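4-aminobutyrate transaminase (Acinetobacter baumannii, PDB 6WOP) probably transfers the amino group of 4-aminobutyrate to 2-oxoglutarate, using pyridoxal 5'-phosphate as cofactor, as a class-III aminotransferase. Local coordinates at residues V88-R93 / A308-I313; G213-V218 / V390-Y395; A247-L252 / R351-M356; D263-A268 / G279-A284. All coordinates share one frame; numbering follows the deposited sequence.

Three of the four contacts join distant parts of the chain; the fourth is a local hairpin. From the N terminus, helix 85-97 opens interaction 1, and residues 213-218 and 247-252 then open interactions 2 and 3. Interaction 4 opens and closes next, nested inside the loops of the other three. Helix 303-318 closes interaction 1, which crosses both 2 and 3. Residues 351-356 close interaction 3 and residues 390-395 close interaction 2, so 3 is nested within 2. They touch through Y395, S355 and R248 and reach the same mixed sheet, built from both ends of the chain. Interaction 4 supplies two neighbouring strands of the other seven-stranded sheet; interaction 1 pairs two helices, its centre about 14 Å from that of interaction 4.

Interaction 1 (V88-R93 / A308-I313); sequences VALAER and AAHAVI
H310 meets L90 with a ring face and R93 with its ring edge where two helices of the aminotransferase fold pack side by side. Helix 85-97 and helix 303-318 run in roughly the same direction, the short segments 30° apart with axes 10.4 Å from each other at the closest, so side chains have to bridge the gap.

The buried part is apolar. L90 holds its CG anti to the backbone N (chi1 -169°), which sends the isobutyl end across to the second helix. Its CD1 sits over the middle of the H310 ring, 3.9 Å from the centroid and 4° off the normal, a CH-pi contact. The same CD1 meets I313 CD1 at 4.0 Å, while L90 CD2 rests on A309 CB at 3.9 Å. L90, A309 and I313 are all buried, and F108 of strand 104-109 packs on L90 as well.

The other side, with A89, R93 and H310, is partly exposed and held by polar bonds. The R93 chain bends at chi3 and brings its guanidinium nearly coplanar with the imidazole. NH1 gives bonds to two acceptors of one residue: H310 ND1 at 3.2 Å, within the ring plane, and H310 O at 3.1 Å, on a lone pair. H310 NE2 bonds to S86 O, so the ring is probably neutral with its proton on NE2. R93 NH2 forms a salt bridge with D314 OD1, and E92 pairs with R11 of the second subunit. The methyl I313 CG2 covers one face of the R93 guanidinium toward its rim, 3.3 Å from NH2.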
loop_
_atom_site.group_PDB
_atom_site.type_symbol
_atom_site.label_atom_id
_atom_site.label_comp_id
_atom_site.label_asym_id
_atom_site.label_seq_id
_atom_site.Cartn_x
_atom_site.Cartn_y
_atom_site.Cartn_z
ATOM N N VAL A 88 32.365 -14.744 -10.271
ATOM C CA VAL A 88 32.522 -14.031 -11.528
ATOM C C VAL A 88 32.445 -15.020 -12.659
ATOM O O VAL A 88 31.862 -14.742 -13.688
ATOM C CB VAL A 88 33.870 -13.271 -11.526
ATOM C CG1 VAL A 88 34.170 -12.599 -12.913
ATOM C CG2 VAL A 88 33.903 -12.224 -10.344
ATOM N N ALA A 89 33.171 -16.149 -12.522
ATOM C CA ALA A 89 33.203 -17.118 -13.616
ATOM C C ALA A 89 31.797 -17.662 -13.872
ATOM O O ALA A 89 31.416 -17.900 -15.023
ATOM C CB ALA A 89 34.199 -18.268 -13.298
ATOM N N LEU A 90 31.025 -17.930 -12.791
ATOM C CA LEU A 90 29.654 -18.422 -12.976
ATOM C C LEU A 90 28.796 -17.386 -13.701
ATOM O O LEU A 90 28.031 -17.731 -14.598
ATOM C CB LEU A 90 28.997 -18.787 -11.640
ATOM C CG LEU A 90 27.656 -19.547 -11.714
ATOM C CD1 LEU A 90 27.840 -20.974 -12.404
ATOM C CD2 LEU A 90 27.056 -19.667 -10.285
ATOM N N ALA A 91 28.939 -16.106 -13.346
ATOM C CA ALA A 91 28.211 -15.065 -14.084
ATOM C C ALA A 91 28.578 -15.101 -15.567
ATOM O O ALA A 91 27.692 -15.081 -16.432
ATOM C CB ALA A 91 28.521 -13.696 -13.457
ATOM N N GLU A 92 29.890 -15.269 -15.870
ATOM C CA GLU A 92 30.318 -15.305 -17.273
ATOM C C GLU A 92 29.671 -16.467 -18.008
ATOM O O GLU A 92 29.219 -16.334 -19.157
ATOM C CB GLU A 92 31.858 -15.421 -17.343
ATOM C CG GLU A 92 32.584 -14.187 -16.892
ATOM C CD GLU A 92 34.086 -14.409 -16.740
ATOM O OE1 GLU A 92 34.511 -15.555 -16.421
ATOM O OE2 GLU A 92 34.836 -13.430 -16.916
ATOM N N ARG A 93 29.624 -17.637 -17.351
ATOM C CA ARG A 93 29.065 -18.820 -17.991
ATOM C C ARG A 93 27.554 -18.687 -18.236
ATOM O O ARG A 93 27.040 -19.151 -19.257
ATOM C CB ARG A 93 29.387 -20.040 -17.118
ATOM C CG ARG A 93 30.913 -20.345 -17.147
ATOM C CD ARG A 93 31.192 -21.695 -16.424
ATOM N NE ARG A 93 30.926 -22.865 -17.260
ATOM C CZ ARG A 93 30.770 -24.103 -16.782
ATOM N NH1 ARG A 93 30.852 -24.340 -15.450
ATOM N NH2 ARG A 93 30.600 -25.104 -17.624
ATOM N N ALA A 308 29.001 -25.929 -6.883
ATOM C CA ALA A 308 28.045 -26.948 -7.301
ATOM C C ALA A 308 27.435 -26.561 -8.635
ATOM O O ALA A 308 27.317 -27.405 -9.527
ATOM C CB ALA A 308 26.931 -27.133 -6.250
ATOM N N ALA A 309 27.106 -25.285 -8.801
ATOM C CA ALA A 309 26.443 -24.825 -10.029
ATOM C C ALA A 309 27.392 -24.930 -11.214
ATOM O O ALA A 309 26.956 -25.179 -12.348
ATOM C CB ALA A 309 25.929 -23.365 -9.841
ATOM N N HIS A 310 28.685 -24.663 -11.012
ATOM C CA HIS A 310 29.613 -24.879 -12.126
ATOM C C HIS A 310 29.563 -26.335 -12.573
ATOM O O HIS A 310 29.690 -26.627 -13.766
ATOM C CB HIS A 310 31.065 -24.532 -11.736
ATOM C CG HIS A 310 31.381 -23.078 -11.839
ATOM N ND1 HIS A 310 31.575 -22.433 -13.045
ATOM C CD2 HIS A 310 31.550 -22.142 -10.872
ATOM C CE1 HIS A 310 31.844 -21.152 -12.821
ATOM N NE2 HIS A 310 31.846 -20.953 -11.509
ATOM N N ALA A 311 29.459 -27.262 -11.605
ATOM C CA ALA A 311 29.480 -28.664 -11.980
ATOM C C ALA A 311 28.138 -29.076 -12.564
ATOM O O ALA A 311 28.081 -30.002 -13.390
ATOM C CB ALA A 311 29.835 -29.555 -10.791
ATOM N N VAL A 312 27.059 -28.398 -12.172
ATOM C CA VAL A 312 25.758 -28.679 -12.805
ATOM C C VAL A 312 25.806 -28.346 -14.298
ATOM O O VAL A 312 25.358 -29.120 -15.166
ATOM C CB VAL A 312 24.645 -27.863 -12.114
ATOM C CG1 VAL A 312 23.377 -27.829 -13.028
ATOM C CG2 VAL A 312 24.334 -28.421 -10.726
ATOM N N ILE A 313 26.314 -27.158 -14.629
ATOM C CA ILE A 313 26.416 -26.807 -16.030
ATOM C C ILE A 313 27.315 -27.791 -16.745
ATOM O O ILE A 313 27.029 -28.197 -17.880
ATOM C CB ILE A 313 26.932 -25.370 -16.164
ATOM C CG1 ILE A 313 25.905 -24.435 -15.518
ATOM C CG2 ILE A 313 27.308 -25.013 -17.653
ATOM C CD1 ILE A 313 26.389 -23.022 -15.478
#

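Interaction 2 (G213-V218 / V390-Y395); sequences GGFNVV and VIRFLY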
loop_
_atom_site.group_PDB
_atom_site.type_symbol
_atom_site.label_atom_id
_atom_site.label_comp_id
_atom_site.label_asym_id
_atom_site.label_seq_id
_atom_site.Cartn_x
_atom_site.Cartn_y
_atom_site.Cartn_z
ATOM N N GLY A 213 1.460 -24.032 -10.797
ATOM C CA GLY A 213 0.204 -23.789 -11.454
ATOM C C GLY A 213 -0.292 -24.874 -12.374
ATOM O O GLY A 213 -1.432 -24.767 -12.827
ATOM N N GLY A 214 0.510 -25.902 -12.675
ATOM C CA GLY A 214 -0.000 -27.097 -13.350
ATOM C C GLY A 214 0.751 -27.509 -14.605
ATOM O O GLY A 214 0.226 -28.289 -15.402
ATOM N N PHE A 215 1.977 -26.982 -14.783
ATOM C CA PHE A 215 2.773 -27.221 -15.974
ATOM C C PHE A 215 2.012 -26.806 -17.224
ATOM O O PHE A 215 1.712 -27.620 -18.083
ATOM C CB PHE A 215 3.209 -28.702 -16.077
ATOM C CG PHE A 215 4.384 -29.068 -15.167
ATOM C CD1 PHE A 215 4.673 -28.347 -14.068
ATOM C CD2 PHE A 215 5.165 -30.211 -15.437
ATOM C CE1 PHE A 215 5.726 -28.662 -13.234
ATOM C CE2 PHE A 215 6.223 -30.537 -14.583
ATOM C CZ PHE A 215 6.491 -29.747 -13.482
ATOM N N ASN A 216 1.720 -25.515 -17.296
ATOM C CA ASN A 216 1.102 -24.874 -18.438
ATOM C C ASN A 216 2.183 -24.224 -19.296
ATOM O O ASN A 216 2.830 -23.264 -18.835
ATOM C CB ASN A 216 0.136 -23.801 -17.903
ATOM C CG ASN A 216 -0.877 -24.424 -16.939
ATOM O OD1 ASN A 216 -1.425 -25.488 -17.244
ATOM N ND2 ASN A 216 -1.066 -23.825 -15.770
ATOM N N VAL A 217 2.290 -24.655 -20.563
ATOM C CA VAL A 217 3.359 -24.188 -21.457
ATOM C C VAL A 217 2.848 -22.964 -22.209
ATOM O O VAL A 217 1.774 -23.016 -22.804
ATOM C CB VAL A 217 3.799 -25.299 -22.436
ATOM C CG1 VAL A 217 4.785 -24.751 -23.409
ATOM C CG2 VAL A 217 4.431 -26.431 -21.659
ATOM N N VAL A 218 3.602 -21.867 -22.166
ATOM C CA VAL A 218 3.115 -20.607 -22.777
ATOM C C VAL A 218 3.119 -20.753 -24.292
ATOM O O VAL A 218 4.102 -21.247 -24.857
ATOM C CB VAL A 218 3.966 -19.405 -22.331
ATOM C CG1 VAL A 218 5.383 -19.388 -22.924
ATOM C CG2 VAL A 218 3.252 -18.086 -22.712
ATOM N N VAL A 390 -3.502 -32.428 -10.614
ATOM C CA VAL A 390 -2.442 -32.593 -11.598
ATOM C C VAL A 390 -1.281 -33.316 -10.948
ATOM O O VAL A 390 -0.812 -32.905 -9.884
ATOM C CB VAL A 390 -1.989 -31.236 -12.145
ATOM C CG1 VAL A 390 -0.973 -31.511 -13.251
ATOM C CG2 VAL A 390 -3.273 -30.405 -12.665
ATOM N N ILE A 391 -0.787 -34.371 -11.582
ATOM C CA ILE A 391 0.469 -35.005 -11.155
ATOM C C ILE A 391 1.563 -34.475 -12.053
ATOM O O ILE A 391 1.457 -34.575 -13.278
ATOM C CB ILE A 391 0.386 -36.533 -11.259
ATOM C CG1 ILE A 391 -0.707 -37.070 -10.343
ATOM C CG2 ILE A 391 1.792 -37.208 -11.019
ATOM C CD1 ILE A 391 -1.097 -38.488 -10.699
ATOM N N ARG A 392 2.618 -33.917 -11.471
ATOM C CA ARG A 392 3.690 -33.349 -12.276
ATOM C C ARG A 392 4.912 -34.216 -12.087
ATOM O O ARG A 392 5.069 -34.840 -11.035
ATOM C CB ARG A 392 4.005 -31.900 -11.853
ATOM C CG ARG A 392 4.356 -31.817 -10.356
ATOM C CD ARG A 392 4.781 -30.395 -10.014
ATOM N NE ARG A 392 4.564 -30.078 -8.602
ATOM C CZ ARG A 392 5.050 -29.008 -7.990
ATOM N NH1 ARG A 392 5.817 -28.163 -8.651
ATOM N NH2 ARG A 392 4.776 -28.790 -6.708
ATOM N N PHE A 393 5.758 -34.306 -13.117
ATOM C CA PHE A 393 6.904 -35.226 -13.092
ATOM C C PHE A 393 8.203 -34.442 -13.131
ATOM O O PHE A 393 8.459 -33.697 -14.090
ATOM C CB PHE A 393 6.807 -36.205 -14.267
ATOM C CG PHE A 393 5.580 -37.035 -14.208
ATOM C CD1 PHE A 393 5.578 -38.212 -13.460
ATOM C CD2 PHE A 393 4.406 -36.608 -14.828
ATOM C CE1 PHE A 393 4.420 -38.985 -13.330
ATOM C CE2 PHE A 393 3.233 -37.358 -14.698
ATOM C CZ PHE A 393 3.255 -38.557 -13.938
ATOM N N LEU A 394 9.023 -34.610 -12.086
ATOM C CA LEU A 394 10.272 -33.880 -11.889
ATOM C C LEU A 394 11.439 -34.796 -11.547
ATOM O O LEU A 394 12.346 -34.414 -10.756
ATOM C CB LEU A 394 10.080 -32.855 -10.780
ATOM C CG LEU A 394 9.172 -31.737 -11.274
ATOM C CD1 LEU A 394 8.689 -30.856 -10.030
ATOM C CD2 LEU A 394 9.934 -30.911 -12.293
ATOM N N TYR A 395 11.432 -36.035 -12.108
ATOM C CA TYR A 395 12.515 -36.992 -11.904
ATOM C C TYR A 395 13.836 -36.366 -12.302
ATOM O O TYR A 395 13.856 -35.567 -13.243
ATOM C CB TYR A 395 12.263 -38.206 -12.782
ATOM C CG TYR A 395 11.823 -37.807 -14.212
ATOM C CD1 TYR A 395 12.751 -37.541 -15.214
ATOM C CD2 TYR A 395 10.476 -37.725 -14.542
ATOM C CE1 TYR A 395 12.315 -37.176 -16.541
ATOM C CE2 TYR A 395 10.039 -37.374 -15.798
ATOM C CZ TYR A 395 10.950 -37.123 -16.796
ATOM O OH TYR A 395 10.464 -36.788 -18.019
#
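F215 packs its ring on R392 and L394 in a buried, apolar contact between a loop residue and a sheet strand. The ring comes from a G1 beta bulge, where F215 and N216 both face Q210 in the small hairpin formed by 209-210 and 216-217. It lands on strand 390-393, an inner strand of the mixed sheet that also takes in strands 356-361 and 379-384.

R392 supplies methylene groups to the ring. Its CB lies over one face of F215, 3.8 Å from the centroid and 16° off the normal, a CH-pi contact. CD follows alongside, 3.8 Å from F215 CE1. With CG set between the backbone N and the carbonyl carbon (chi1 56°), the rest of the chain runs extended past the ring, and the guanidinium stands 87° to it. That charged end belongs to E212, which forms a salt bridge with NH2; the pair probably corresponds to the arginine-glutamate switch of related omega-aminotransferases, which helps them take both substrates.

Two neighbours meet the ring at its rim. F393 O lies near the ring plane, 3.9 Å from F215 CE2. M356 and A358 of the adjoining strand also touch F215. Farther back, V390 faces G214, its CG1 4.1 Å from G214 O. G214 O itself bonds to R351 NH2. At the tip of the ring, F215 CZ stands 3.8 Å from L394 CD2.

Interaction 3 (A247-L252 / R351-M356); sequences ARTGKL and RALGSM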
loop_
_atom_site.group_PDB
_atom_site.type_symbol
_atom_site.label_atom_id
_atom_site.label_comp_id
_atom_site.label_asym_id
_atom_site.label_seq_id
_atom_site.Cartn_x
_atom_site.Cartn_y
_atom_site.Cartn_z
ATOM N N ALA A 247 17.770 -27.281 -17.988
ATOM C CA ALA A 247 17.606 -28.418 -18.909
ATOM C C ALA A 247 16.269 -29.134 -18.736
ATOM O O ALA A 247 15.982 -30.065 -19.512
ATOM C CB ALA A 247 18.742 -29.433 -18.786
ATOM N N ARG A 248 15.418 -28.704 -17.809
ATOM C CA ARG A 248 14.142 -29.401 -17.573
ATOM C C ARG A 248 13.311 -29.561 -18.842
ATOM O O ARG A 248 12.683 -30.600 -19.063
ATOM C CB ARG A 248 13.326 -28.637 -16.523
ATOM C CG ARG A 248 12.177 -29.404 -15.910
ATOM C CD ARG A 248 12.721 -30.442 -14.893
ATOM N NE ARG A 248 12.077 -31.710 -15.102
ATOM C CZ ARG A 248 12.513 -32.836 -14.555
ATOM N NH1 ARG A 248 13.605 -32.823 -13.756
ATOM N NH2 ARG A 248 11.895 -33.981 -14.841
ATOM N N THR A 249 13.298 -28.547 -19.697
ATOM C CA THR A 249 12.383 -28.528 -20.836
ATOM C C THR A 249 13.069 -28.985 -22.100
ATOM O O THR A 249 12.491 -28.865 -23.176
ATOM C CB THR A 249 11.809 -27.129 -21.064
ATOM O OG1 THR A 249 12.871 -26.242 -21.474
ATOM C CG2 THR A 249 11.127 -26.648 -19.791
ATOM N N GLY A 250 14.307 -29.474 -22.011
ATOM C CA GLY A 250 14.927 -30.057 -23.203
ATOM C C GLY A 250 15.809 -29.063 -23.934
ATOM O O GLY A 250 16.433 -29.418 -24.951
ATOM N N LYS A 251 15.897 -27.842 -23.413
ATOM C CA LYS A 251 16.925 -26.857 -23.746
ATOM C C LYS A 251 17.318 -26.252 -22.415
ATOM O O LYS A 251 16.645 -26.492 -21.414
ATOM C CB LYS A 251 16.433 -25.780 -24.740
ATOM C CG LYS A 251 16.032 -26.377 -26.140
ATOM C CD LYS A 251 15.597 -25.231 -27.086
ATOM C CE LYS A 251 15.244 -25.705 -28.470
ATOM N NZ LYS A 251 16.436 -26.368 -29.074
ATOM N N LEU A 252 18.407 -25.474 -22.367
ATOM C CA LEU A 252 18.896 -25.084 -21.042
ATOM C C LEU A 252 17.846 -24.259 -20.307
ATOM O O LEU A 252 17.487 -24.549 -19.150
ATOM C CB LEU A 252 20.195 -24.324 -21.175
ATOM C CG LEU A 252 20.913 -24.000 -19.857
ATOM C CD1 LEU A 252 21.293 -25.305 -19.127
ATOM C CD2 LEU A 252 22.130 -23.129 -20.137
ATOM N N ARG A 351 0.249 -32.468 -20.508
ATOM C CA ARG A 351 0.997 -31.280 -20.902
ATOM C C ARG A 351 2.478 -31.584 -20.830
ATOM O O ARG A 351 2.910 -32.313 -19.939
ATOM C CB ARG A 351 0.682 -30.092 -19.999
ATOM C CG ARG A 351 -0.808 -29.717 -20.129
ATOM C CD ARG A 351 -1.170 -28.493 -19.307
ATOM N NE ARG A 351 -1.306 -28.738 -17.860
ATOM C CZ ARG A 351 -2.412 -29.158 -17.242
ATOM N NH1 ARG A 351 -3.530 -29.439 -17.933
ATOM N NH2 ARG A 351 -2.393 -29.309 -15.920
ATOM N N ALA A 352 3.270 -30.991 -21.720
ATOM C CA ALA A 352 4.672 -31.426 -21.786
ATOM C C ALA A 352 5.518 -30.391 -22.511
ATOM O O ALA A 352 5.161 -29.939 -23.613
ATOM C CB ALA A 352 4.786 -32.746 -22.516
ATOM N N LEU A 353 6.647 -30.034 -21.916
ATOM C CA LEU A 353 7.742 -29.453 -22.688
ATOM C C LEU A 353 9.023 -30.120 -22.202
ATOM O O LEU A 353 9.361 -29.974 -21.027
ATOM C CB LEU A 353 7.803 -27.938 -22.515
ATOM C CG LEU A 353 8.836 -27.308 -23.451
ATOM C CD1 LEU A 353 8.435 -27.486 -24.882
ATOM C CD2 LEU A 353 8.998 -25.825 -23.092
ATOM N N GLY A 354 9.671 -30.930 -23.059
ATOM C CA GLY A 354 10.871 -31.617 -22.584
ATOM C C GLY A 354 10.478 -32.611 -21.505
ATOM O O GLY A 354 9.589 -33.452 -21.692
ATOM N N SER A 355 11.132 -32.499 -20.349
ATOM C CA SER A 355 10.714 -33.338 -19.231
ATOM C C SER A 355 10.097 -32.503 -18.127
ATOM O O SER A 355 10.001 -32.961 -16.995
ATOM C CB SER A 355 11.888 -34.179 -18.689
ATOM O OG SER A 355 12.050 -35.395 -19.464
ATOM N N MET A 356 9.479 -31.380 -18.520
ATOM C CA MET A 356 8.478 -30.718 -17.696
ATOM C C MET A 356 7.133 -31.258 -18.184
ATOM O O MET A 356 6.527 -30.703 -19.113
ATOM C CB MET A 356 8.576 -29.200 -17.811
ATOM C CG MET A 356 8.529 -28.537 -16.488
ATOM S SD MET A 356 8.912 -26.823 -16.571
ATOM C CE MET A 356 8.148 -26.354 -15.045
#
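S355 O is gripped by two nitrogens of R248, NE at 3.1 Å and NH2 at 3.0 Å, at the tip of a beta hairpin. The hairpin is a two-residue one: strands 347-353 and 356-361 are joined by a type II' turn from L353 to M356. Facing it is a type I turn, A247 to G250, in the loop after strand 236-240.

R248 makes the grip side-on. S355 O lies in the guanidinium plane, yet both donors stand above the plane of the carbonyl, on the same face of it. Bends at chi2 and at chi3 (-134°) fold the chain back toward the turn. NH1 bonds to Y395 O and N55 OD1, and Y395 also makes a cation-pi contact with R248, so the arginine links the loop, the hairpin and residues 390-395.

A second link runs the other way: S355 N donates to R248 O at 2.8 Å, nearly along the C=O axis. G354 carries no side chain, and here the backbones come very close, T249 CA to G354 CA 3.9 Å. Each turn then offers a CA-H to a carbonyl of the other, T249 CA to L353 O and G354 CA to T249 O, the latter pair 3.2 Å apart.

T249 runs beside M356, with its CB against L353, while OG1 bonds to H257 NE2. T249 CB meets L353 CD2 at 3.7 Å, and T249 CG2 touches M356 SD at 3.9 Å.

Interaction 4 (D263-A268 / G279-A284); sequences DLITMA and GVVGRA
G279 pairs with M267 through two backbone bonds, G279 N to M267 O at 2.8 Å and M267 N to G279 O at 2.9 Å. Without a side chain of its own, G279 leaves room for the methionine, whose chain bends at chi3 (-79°) and lays CE against the strand, 3.6 Å from G279 C.

V280 faces T266 in a non-hydrogen-bonded pair. Its CG1 leans diagonally to L264 CD2, on the face that helix 112-127 covers. T266 OG1, on the same face, bonds to D240 OD1.

V281 turns to the other face and forms a hydrogen-bonded pair with I265, I265 N to V281 O being 2.8 Å. With CG1 set between the backbone N and the carbonyl carbon (chi1 57°), that methyl lies 3.8 Å from I265 CB and also meets M267 CE.

G282 stands opposite L264, its CA 3.3 Å from D263 O, a close pass that its bare CA permits. R283, at the N-cap position of helix 284-287, then donates from R283 N to the same D263 O at 3.0 Å. The R283 side chain runs alongside that of D263, and R283 NH1 forms a salt bridge with D263 OD1 at 2.9 Å, coming from above the carboxylate plane, 42° out of it. D263 OD2 is held by R227 and L237 N, and R283 NH2 by E285.

This is a beta hairpin within the seven-stranded large-domain sheet characteristic of fold type I aminotransferases; here strand 278-283 is the one antiparallel to both its neighbours.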
loop_
_atom_site.group_PDB
_atom_site.type_symbol
_atom_site.label_atom_id
_atom_site.label_comp_id
_atom_site.label_asym_id
_atom_site.label_seq_id
_atom_site.Cartn_x
_atom_site.Cartn_y
_atom_site.Cartn_z
ATOM N N ASP A 263 13.756 -9.508 -20.967
ATOM C CA ASP A 263 14.786 -8.575 -20.567
ATOM C C ASP A 263 15.567 -9.086 -19.371
ATOM O O ASP A 263 16.736 -8.718 -19.202
ATOM C CB ASP A 263 14.146 -7.229 -20.168
ATOM C CG ASP A 263 13.411 -6.591 -21.319
ATOM O OD1 ASP A 263 14.112 -5.999 -22.165
ATOM O OD2 ASP A 263 12.146 -6.681 -21.375
ATOM N N LEU A 264 14.888 -9.836 -18.490
ATOM C CA LEU A 264 15.422 -10.418 -17.261
ATOM C C LEU A 264 14.972 -11.871 -17.136
ATOM O O LEU A 264 13.824 -12.210 -17.474
ATOM C CB LEU A 264 14.938 -9.645 -16.014
ATOM C CG LEU A 264 15.335 -8.182 -15.985
ATOM C CD1 LEU A 264 14.511 -7.330 -15.005
ATOM C CD2 LEU A 264 16.840 -8.123 -15.510
ATOM N N ILE A 265 15.852 -12.742 -16.622
ATOM C CA ILE A 265 15.488 -14.139 -16.387
ATOM C C ILE A 265 15.886 -14.514 -14.971
ATOM O O ILE A 265 17.021 -14.240 -14.555
ATOM C CB ILE A 265 16.156 -15.081 -17.403
ATOM C CG1 ILE A 265 15.715 -14.732 -18.817
ATOM C CG2 ILE A 265 15.811 -16.520 -17.076
ATOM C CD1 ILE A 265 16.480 -15.497 -19.915
ATOM N N THR A 266 14.989 -15.195 -14.237
ATOM C CA THR A 266 15.379 -15.615 -12.903
ATOM C C THR A 266 15.702 -17.105 -12.908
ATOM O O THR A 266 15.132 -17.872 -13.693
ATOM C CB THR A 266 14.263 -15.339 -11.885
ATOM O OG1 THR A 266 13.052 -15.986 -12.289
ATOM C CG2 THR A 266 13.999 -13.838 -11.780
ATOM N N MET A 267 16.570 -17.516 -11.979
ATOM C CA MET A 267 17.055 -18.901 -11.894
ATOM C C MET A 267 17.178 -19.296 -10.445
ATOM O O MET A 267 17.567 -18.485 -9.604
ATOM C CB MET A 267 18.476 -19.055 -12.506
ATOM C CG MET A 267 18.593 -18.525 -13.916
ATOM S SD MET A 267 20.324 -18.301 -14.362
ATOM C CE MET A 267 20.754 -16.730 -13.556
ATOM N N ALA A 268 16.946 -20.579 -10.169
ATOM C CA ALA A 268 17.310 -21.138 -8.867
ATOM C C ALA A 268 17.209 -22.655 -8.963
ATOM O O ALA A 268 17.465 -23.205 -10.041
ATOM C CB ALA A 268 16.406 -20.602 -7.754
ATOM N N GLY A 279 19.752 -16.821 -9.069
ATOM C CA GLY A 279 20.386 -15.721 -9.779
ATOM C C GLY A 279 19.415 -14.997 -10.688
ATOM O O GLY A 279 18.312 -15.464 -10.940
ATOM N N VAL A 280 19.883 -13.873 -11.218
ATOM C CA VAL A 280 19.148 -13.054 -12.172
ATOM C C VAL A 280 20.142 -12.770 -13.256
ATOM O O VAL A 280 21.261 -12.339 -12.948
ATOM C CB VAL A 280 18.653 -11.716 -11.591
ATOM C CG1 VAL A 280 17.966 -10.906 -12.670
ATOM C CG2 VAL A 280 17.668 -11.961 -10.451
ATOM N N VAL A 281 19.751 -13.017 -14.515
ATOM C CA VAL A 281 20.588 -12.628 -15.650
ATOM C C VAL A 281 19.745 -11.702 -16.518
ATOM O O VAL A 281 18.524 -11.871 -16.582
ATOM C CB VAL A 281 21.106 -13.858 -16.426
ATOM C CG1 VAL A 281 19.931 -14.784 -16.937
ATOM C CG2 VAL A 281 22.074 -13.433 -17.570
ATOM N N GLY A 282 20.375 -10.718 -17.166
ATOM C CA GLY A 282 19.572 -9.908 -18.065
ATOM C C GLY A 282 20.374 -8.888 -18.837
ATOM O O GLY A 282 21.597 -8.851 -18.760
ATOM N N ARG A 283 19.647 -8.007 -19.539
ATOM C CA ARG A 283 20.333 -7.011 -20.354
ATOM C C ARG A 283 21.241 -6.185 -19.463
ATOM O O ARG A 283 20.842 -5.770 -18.380
ATOM C CB ARG A 283 19.309 -6.115 -21.089
ATOM C CG ARG A 283 18.372 -6.870 -22.039
ATOM C CD ARG A 283 17.163 -5.945 -22.443
ATOM N NE ARG A 283 17.661 -4.637 -22.744
ATOM C CZ ARG A 283 16.972 -3.518 -22.569
ATOM N NH1 ARG A 283 15.710 -3.565 -22.104
ATOM N NH2 ARG A 283 17.548 -2.357 -22.875
ATOM N N ALA A 284 22.487 -5.982 -19.888
ATOM C CA ALA A 284 23.456 -5.284 -19.018
ATOM C C ALA A 284 22.927 -3.941 -18.499
ATOM O O ALA A 284 23.144 -3.581 -17.334
ATOM C CB ALA A 284 24.760 -5.037 -19.781
#